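Long-range contacts in catalytic domain of the nuclear inclusion protein A (nia) (Tobacco etch virus, PDB 1LVM), which probably cleaves the viral polyprotein at specific sites, acting as a chymotrypsin-like cysteine protease of peptidase family C4: residues Q112-V120 with M132-P141; F72-Q81 with I93-P101. The protein carries 1 engineered substitution. All coordinates share one frame; numbering follows the deposited sequence.

Contact 1 (Q112-V120 with M132-P141); sequences QREERICLV and MVSDTSCTFP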
# COMPACT_ATOMS: atom_id res chain seq x y z
N GLN A 112 7.85 -13.84 3.30
CA GLN A 112 8.36 -15.18 3.51
C GLN A 112 7.33 -15.95 4.29
O GLN A 112 6.77 -15.47 5.26
CB GLN A 112 9.70 -15.09 4.26
CG GLN A 112 10.74 -14.40 3.33
CD GLN A 112 12.04 -14.03 4.02
OE1 GLN A 112 12.24 -14.30 5.21
NE2 GLN A 112 12.94 -13.39 3.26
N ARG A 113 7.05 -17.15 3.83
CA ARG A 113 6.02 -17.94 4.49
C ARG A 113 6.16 -18.03 6.03
O ARG A 113 7.26 -18.20 6.59
CB ARG A 113 6.05 -19.36 3.86
CG ARG A 113 4.92 -20.21 4.29
CD ARG A 113 5.25 -21.70 4.07
NE ARG A 113 4.03 -22.49 4.14
CZ ARG A 113 3.18 -22.62 3.13
NH1 ARG A 113 3.46 -22.03 1.98
NH2 ARG A 113 2.03 -23.26 3.28
N GLU A 114 5.04 -17.85 6.70
CA GLU A 114 5.00 -17.93 8.13
C GLU A 114 5.66 -16.80 8.91
O GLU A 114 5.65 -16.80 10.14
CB GLU A 114 5.53 -19.33 8.53
CG GLU A 114 4.93 -19.84 9.81
CD GLU A 114 4.69 -21.36 9.79
OE1 GLU A 114 5.50 -22.11 9.18
OE2 GLU A 114 3.70 -21.78 10.41
N GLU A 115 6.20 -15.80 8.22
CA GLU A 115 6.83 -14.75 9.01
C GLU A 115 5.84 -13.82 9.68
O GLU A 115 4.65 -13.70 9.29
CB GLU A 115 7.82 -13.95 8.14
CG GLU A 115 7.15 -13.03 7.17
CD GLU A 115 8.17 -12.12 6.48
OE1 GLU A 115 9.13 -11.66 7.14
OE2 GLU A 115 8.03 -11.87 5.29
N ARG A 116 6.32 -13.16 10.74
CA ARG A 116 5.50 -12.24 11.51
C ARG A 116 5.50 -10.82 10.93
O ARG A 116 6.57 -10.28 10.69
CB ARG A 116 6.02 -12.14 12.96
CG ARG A 116 5.95 -13.52 13.70
CD ARG A 116 6.66 -13.43 15.07
NE ARG A 116 5.92 -12.60 16.03
CZ ARG A 116 4.86 -12.99 16.74
NH1 ARG A 116 4.38 -14.24 16.63
NH2 ARG A 116 4.26 -12.13 17.56
N ILE A 117 4.31 -10.27 10.70
CA ILE A 117 4.18 -8.94 10.14
C ILE A 117 3.23 -8.10 10.94
O ILE A 117 2.41 -8.65 11.72
CB ILE A 117 3.69 -9.01 8.66
CG1 ILE A 117 2.31 -9.70 8.58
CG2 ILE A 117 4.73 -9.81 7.83
CD1 ILE A 117 1.71 -9.83 7.08
N CYS A 118 3.34 -6.77 10.80
CA CYS A 118 2.37 -5.89 11.42
C CYS A 118 1.99 -4.87 10.33
O CYS A 118 2.62 -4.74 9.27
CB CYS A 118 2.93 -5.18 12.69
SG CYS A 118 4.39 -4.13 12.29
N LEU A 119 0.89 -4.21 10.57
CA LEU A 119 0.38 -3.22 9.66
C LEU A 119 0.68 -1.85 10.23
O LEU A 119 0.33 -1.54 11.37
CB LEU A 119 -1.13 -3.40 9.51
CG LEU A 119 -1.84 -2.48 8.50
CD1 LEU A 119 -1.48 -2.89 7.12
CD2 LEU A 119 -3.33 -2.59 8.64
N VAL A 120 1.24 -1.00 9.39
CA VAL A 120 1.64 0.34 9.80
C VAL A 120 0.87 1.39 9.10
O VAL A 120 0.65 1.28 7.90
CB VAL A 120 3.17 0.53 9.53
CG1 VAL A 120 3.61 2.07 9.87
CG2 VAL A 120 3.91 -0.46 10.49
N MET A 132 1.09 4.70 13.50
CA MET A 132 0.29 3.70 14.21
C MET A 132 0.76 2.33 13.78
O MET A 132 1.11 2.17 12.62
CB MET A 132 -1.16 3.95 13.86
CG MET A 132 -1.52 5.42 14.13
SD MET A 132 -3.27 5.82 13.80
CE MET A 132 -4.02 4.73 14.54
N VAL A 133 0.80 1.36 14.72
CA VAL A 133 1.29 0.01 14.42
C VAL A 133 0.32 -0.95 15.05
O VAL A 133 -0.15 -0.76 16.18
CB VAL A 133 2.64 -0.23 15.08
CG1 VAL A 133 3.33 -1.48 14.45
CG2 VAL A 133 3.51 0.97 14.86
N SER A 134 0.05 -2.01 14.31
CA SER A 134 -0.94 -2.97 14.75
C SER A 134 -0.27 -4.09 15.48
O SER A 134 0.94 -4.17 15.59
CB SER A 134 -1.67 -3.57 13.51
OG SER A 134 -0.80 -4.51 12.90
N ASP A 135 -1.10 -5.01 15.95
CA ASP A 135 -0.55 -6.18 16.57
C ASP A 135 -0.06 -7.04 15.41
O ASP A 135 -0.31 -6.77 14.25
CB ASP A 135 -1.65 -6.86 17.41
CG ASP A 135 -1.11 -7.87 18.42
OD1 ASP A 135 0.07 -8.33 18.36
OD2 ASP A 135 -1.92 -8.25 19.29
N THR A 136 0.65 -8.09 15.75
CA THR A 136 1.32 -8.99 14.82
C THR A 136 0.55 -10.20 14.36
O THR A 136 -0.11 -10.86 15.15
CB THR A 136 2.61 -9.48 15.49
OG1 THR A 136 3.40 -8.35 15.81
CG2 THR A 136 3.41 -10.36 14.55
N SER A 137 0.67 -10.50 13.07
CA SER A 137 0.01 -11.67 12.50
C SER A 137 1.06 -12.49 11.71
O SER A 137 2.04 -11.93 11.25
CB SER A 137 -1.06 -11.15 11.53
OG SER A 137 -1.53 -12.14 10.63
N CYS A 138 0.90 -13.83 11.60
CA CYS A 138 1.79 -14.58 10.71
C CYS A 138 1.12 -14.43 9.29
O CYS A 138 0.01 -13.91 9.16
CB CYS A 138 1.90 -16.06 11.11
SG CYS A 138 2.88 -16.31 12.64
N THR A 139 1.80 -14.87 8.25
CA THR A 139 1.30 -14.72 6.89
C THR A 139 1.66 -15.87 6.02
O THR A 139 2.71 -16.52 6.24
CB THR A 139 1.84 -13.36 6.28
OG1 THR A 139 1.20 -13.08 5.04
CG2 THR A 139 3.36 -13.39 6.09
N PHE A 140 0.78 -16.14 5.04
CA PHE A 140 0.95 -17.20 4.07
C PHE A 140 0.46 -16.81 2.71
O PHE A 140 -0.47 -16.01 2.60
CB PHE A 140 0.16 -18.46 4.48
CG PHE A 140 0.50 -18.96 5.83
CD1 PHE A 140 -0.12 -18.38 6.95
CD2 PHE A 140 1.38 -20.04 6.00
CE1 PHE A 140 0.12 -18.89 8.22
CE2 PHE A 140 1.64 -20.57 7.28
CZ PHE A 140 1.00 -19.98 8.38
N PRO A 141 1.08 -17.37 1.63
CA PRO A 141 0.56 -16.98 0.31
C PRO A 141 -0.79 -17.60 0.04
O PRO A 141 -1.05 -18.75 0.44
CB PRO A 141 1.56 -17.55 -0.65
CG PRO A 141 2.00 -18.79 0.06
CD PRO A 141 2.20 -18.30 1.48
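Ser134 OG takes part in two hydrogen bonds: it accepts the backbone N-H of Leu119 at 2.9 Å, nearly straight at 169°, and gives its own proton to Asp135 O. This hydroxyl marks a break in an antiparallel beta hairpin, strands 116-123 and 130-142, that forms part of the six-stranded C-terminal barrel of this chymotrypsin-type protease. It takes the place of a backbone carbonyl as acceptor where the register shifts by one residue between the Ile117-Ser137 and Val120-Val133 pairs. With OG set between the backbone N and carbonyl carbon (chi1 76°), the serine reaches back to the opposite strand, while Ser134 N bonds to Leu119 O. Beyond the break run two nearly linear backbone bonds, Ile117 N to Ser137 O and Ser137 N to Ile117 O, each 2.9 Å.

On the barrel side, Ile117 CD1 packs against Thr139 CB at 3.6 Å, next to Phe187, and Thr139 OG1 is satisfied by Lys149 O. Cys118 SG touches Val133 CG1. At the far end a type II turn, Gln112 to Glu115, delivers Glu114 N to Thr139 O at 2.7 Å. Glu115 OE1 forms a salt bridge with Arg109, while OE2 accepts Gln112 N. Between the turn and Ile117, the Thr136 CG2 methyl sits over one face of the Arg116 guanidinium, 3.3 Å above its plane and offset toward the rim.

Contact 2 (F72-Q81 with I93-P101); sequences FKVKNTTTLQ and IRMPKDFPP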
# COMPACT_ATOMS: atom_id res chain seq x y z
N PHE A 72 -1.53 18.28 -1.30
CA PHE A 72 -1.30 18.71 -2.66
C PHE A 72 -2.38 18.14 -3.52
O PHE A 72 -2.86 17.03 -3.26
CB PHE A 72 0.04 18.23 -3.15
CG PHE A 72 1.17 18.67 -2.26
CD1 PHE A 72 1.47 17.96 -1.09
CD2 PHE A 72 1.90 19.83 -2.56
CE1 PHE A 72 2.49 18.40 -0.23
CE2 PHE A 72 2.94 20.28 -1.67
CZ PHE A 72 3.21 19.56 -0.53
N LYS A 73 -2.77 18.88 -4.52
CA LYS A 73 -3.82 18.40 -5.41
C LYS A 73 -3.39 18.38 -6.85
O LYS A 73 -2.86 19.35 -7.38
CB LYS A 73 -5.04 19.30 -5.28
CG LYS A 73 -6.26 18.76 -6.02
CD LYS A 73 -7.40 19.79 -5.86
CE LYS A 73 -8.78 19.18 -6.15
NZ LYS A 73 -9.35 18.50 -4.95
N VAL A 74 -3.58 17.22 -7.46
CA VAL A 74 -3.29 17.03 -8.88
C VAL A 74 -4.58 17.41 -9.59
O VAL A 74 -5.61 16.77 -9.40
CB VAL A 74 -2.99 15.53 -9.18
CG1 VAL A 74 -2.79 15.29 -10.70
CG2 VAL A 74 -1.77 15.10 -8.42
N LYS A 75 -4.50 18.40 -10.49
CA LYS A 75 -5.71 18.86 -11.14
C LYS A 75 -6.33 17.93 -12.15
O LYS A 75 -7.54 17.92 -12.33
CB LYS A 75 -5.41 20.23 -11.80
CG LYS A 75 -5.02 21.29 -10.76
CD LYS A 75 -4.90 22.70 -11.35
CE LYS A 75 -3.81 22.81 -12.42
NZ LYS A 75 -3.59 24.22 -12.88
N ASN A 76 -5.49 17.18 -12.80
CA ASN A 76 -5.97 16.25 -13.81
C ASN A 76 -5.18 14.94 -13.70
O ASN A 76 -4.02 14.84 -14.07
CB ASN A 76 -5.80 16.91 -15.20
CG ASN A 76 -6.36 16.07 -16.31
OD1 ASN A 76 -6.58 14.89 -16.14
ND2 ASN A 76 -6.56 16.67 -17.49
N THR A 77 -5.85 13.92 -13.17
CA THR A 77 -5.18 12.67 -12.99
C THR A 77 -4.61 12.02 -14.21
O THR A 77 -3.69 11.26 -14.11
CB THR A 77 -6.07 11.65 -12.31
OG1 THR A 77 -7.31 11.57 -12.98
CG2 THR A 77 -6.41 12.10 -10.82
N THR A 78 -5.17 12.34 -15.38
CA THR A 78 -4.69 11.72 -16.59
C THR A 78 -3.29 12.13 -16.94
O THR A 78 -2.69 11.52 -17.83
CB THR A 78 -5.63 12.03 -17.78
OG1 THR A 78 -5.50 13.41 -18.15
CG2 THR A 78 -7.07 11.78 -17.38
N THR A 79 -2.79 13.17 -16.28
CA THR A 79 -1.42 13.64 -16.53
C THR A 79 -0.38 12.88 -15.71
O THR A 79 0.84 12.97 -15.93
CB THR A 79 -1.27 15.16 -16.20
OG1 THR A 79 -1.39 15.38 -14.77
CG2 THR A 79 -2.40 15.92 -16.89
N LEU A 80 -0.85 12.10 -14.74
CA LEU A 80 0.10 11.40 -13.90
C LEU A 80 0.77 10.18 -14.58
O LEU A 80 0.05 9.30 -15.05
CB LEU A 80 -0.69 10.91 -12.66
CG LEU A 80 -0.58 11.37 -11.20
CD1 LEU A 80 0.16 12.66 -11.07
CD2 LEU A 80 -1.96 11.36 -10.52
N GLN A 81 2.09 10.09 -14.58
CA GLN A 81 2.76 8.90 -15.06
C GLN A 81 2.56 7.73 -14.07
O GLN A 81 2.62 7.89 -12.84
CB GLN A 81 4.25 9.20 -15.30
CG GLN A 81 4.36 10.05 -16.59
CD GLN A 81 5.76 10.05 -17.10
OE1 GLN A 81 6.67 10.55 -16.44
NE2 GLN A 81 5.96 9.46 -18.26
N ILE A 93 2.95 5.58 -8.92
CA ILE A 93 2.65 6.91 -9.51
C ILE A 93 3.91 7.75 -9.45
O ILE A 93 4.59 7.79 -8.38
CB ILE A 93 1.66 7.62 -8.63
CG1 ILE A 93 0.38 6.81 -8.56
CG2 ILE A 93 1.38 9.03 -9.13
CD1 ILE A 93 -0.59 7.42 -7.50
N ARG A 94 4.25 8.41 -10.55
CA ARG A 94 5.40 9.31 -10.46
C ARG A 94 4.78 10.70 -10.22
O ARG A 94 4.00 11.18 -11.03
CB ARG A 94 6.22 9.28 -11.76
CG ARG A 94 7.45 10.14 -11.66
CD ARG A 94 8.35 10.15 -12.91
NE ARG A 94 9.45 11.02 -12.57
CZ ARG A 94 10.67 10.62 -12.23
NH1 ARG A 94 10.97 9.33 -12.23
NH2 ARG A 94 11.58 11.51 -11.83
N MET A 95 5.10 11.35 -9.11
CA MET A 95 4.54 12.67 -8.87
C MET A 95 5.34 13.74 -9.67
O MET A 95 6.53 13.58 -9.94
CB MET A 95 4.58 12.98 -7.37
CG MET A 95 3.67 12.04 -6.54
SD MET A 95 1.92 12.24 -6.98
CE MET A 95 1.49 13.84 -6.33
N PRO A 96 4.67 14.83 -9.99
CA PRO A 96 5.32 15.91 -10.75
C PRO A 96 6.44 16.56 -9.94
O PRO A 96 6.47 16.41 -8.73
CB PRO A 96 4.18 16.85 -11.05
CG PRO A 96 3.19 16.62 -9.91
CD PRO A 96 3.25 15.10 -9.76
N LYS A 97 7.35 17.28 -10.59
CA LYS A 97 8.47 17.89 -9.88
C LYS A 97 8.15 18.85 -8.77
O LYS A 97 8.96 19.06 -7.84
CB LYS A 97 9.40 18.59 -10.86
CG LYS A 97 10.16 17.60 -11.70
CD LYS A 97 11.02 18.30 -12.71
CE LYS A 97 11.95 17.31 -13.37
NZ LYS A 97 12.97 18.06 -14.15
N ASP A 98 6.99 19.47 -8.87
CA ASP A 98 6.59 20.40 -7.84
C ASP A 98 6.03 19.74 -6.59
O ASP A 98 5.68 20.41 -5.63
CB ASP A 98 5.64 21.50 -8.39
CG ASP A 98 4.36 20.95 -9.02
OD1 ASP A 98 4.31 19.81 -9.52
OD2 ASP A 98 3.39 21.74 -9.06
N PHE A 99 5.94 18.41 -6.59
CA PHE A 99 5.52 17.70 -5.37
C PHE A 99 6.85 17.34 -4.67
O PHE A 99 7.74 16.77 -5.29
CB PHE A 99 4.74 16.43 -5.72
CG PHE A 99 4.39 15.61 -4.53
CD1 PHE A 99 3.25 15.93 -3.78
CD2 PHE A 99 5.15 14.51 -4.17
CE1 PHE A 99 2.85 15.16 -2.67
CE2 PHE A 99 4.77 13.72 -3.05
CZ PHE A 99 3.59 14.07 -2.30
N PRO A 100 6.99 17.68 -3.37
CA PRO A 100 8.22 17.40 -2.59
C PRO A 100 8.52 15.89 -2.57
O PRO A 100 7.70 15.11 -2.10
CB PRO A 100 7.86 17.90 -1.19
CG PRO A 100 6.73 18.91 -1.42
CD PRO A 100 5.94 18.32 -2.55
N PRO A 101 9.68 15.47 -3.07
CA PRO A 101 9.99 14.05 -3.07
C PRO A 101 10.25 13.50 -1.68
O PRO A 101 10.51 14.25 -0.74
CB PRO A 101 11.23 13.95 -3.93
CG PRO A 101 11.91 15.32 -3.64
CD PRO A 101 10.74 16.25 -3.73
O HOH W 1 3.74 12.27 -13.42
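Phe72 takes a chi1 of -56°, placing CG beside its backbone N, whereas Phe99 holds CG anti to its own N (chi1 175°), and the two rings meet in a T-shaped stack. The edge of Phe99 enters over the face of Phe72, with Phe99 CE1 3.5 Å from Phe72 CD1 and the ring planes 75° apart. Pro100 also covers that ring, setting CD over the face in a CH-pi contact 4.0 Å from the centroid. A type I turn from Pro96 to Phe99 folds the chain back after strand 91-94 and brings this aromatic-proline pair to strand 70-74 of the N-terminal beta domain, outermost in its sheet within the protein chain.

Nearer the strand ends, the bend of Met95 at its second and third torsions carries CE to Val74 CG2 and over one face of the Phe99 ring. Leu80 fills in from the other segment: its CG lies 3.7 Å from Ile93 CG2, and CD1 approaches the Pro96 ring. The polar link is short. Arg94 N donates to Gln81 O at 2.9 Å, nearly straight, and a water accepts from Gln81 N and donates to Arg94 O, bridging the two segments. Gln81 and Arg94 then run side by side, both touching Trp206 of strand 206-208.

The bound peptide continues the sheet in parallel beside Phe72 and Lys73, and Asp98 OD2 bonds to its backbone. The chemistry implies that peptide-contacting Phe72 and Asp98 are joined through nonpolar ring packing and a tight turn, while backbone and water bonds close the opposite end.

The two contacts occur in series along the chain, contact 2 closing before contact 1 opens, and lie on opposite sides of its centre. Their centres are 31 Å apart and their nearest atoms about 17 Å, with no touch between them. Each belongs to a different half of the double-barrel chymotrypsin fold: contact 2 to the N-terminal beta barrel domain, contact 1 to the closed six-stranded barrel. Contact 1 is held largely by hydrogen bonds within a hairpin interrupted by a register shift, contact 2 mainly by apolar side chains. Contact 2 also borders the bound peptide, through the 70-74 strand and the turn at 96-99, whereas contact 1 helps close its barrel against strand 162-165.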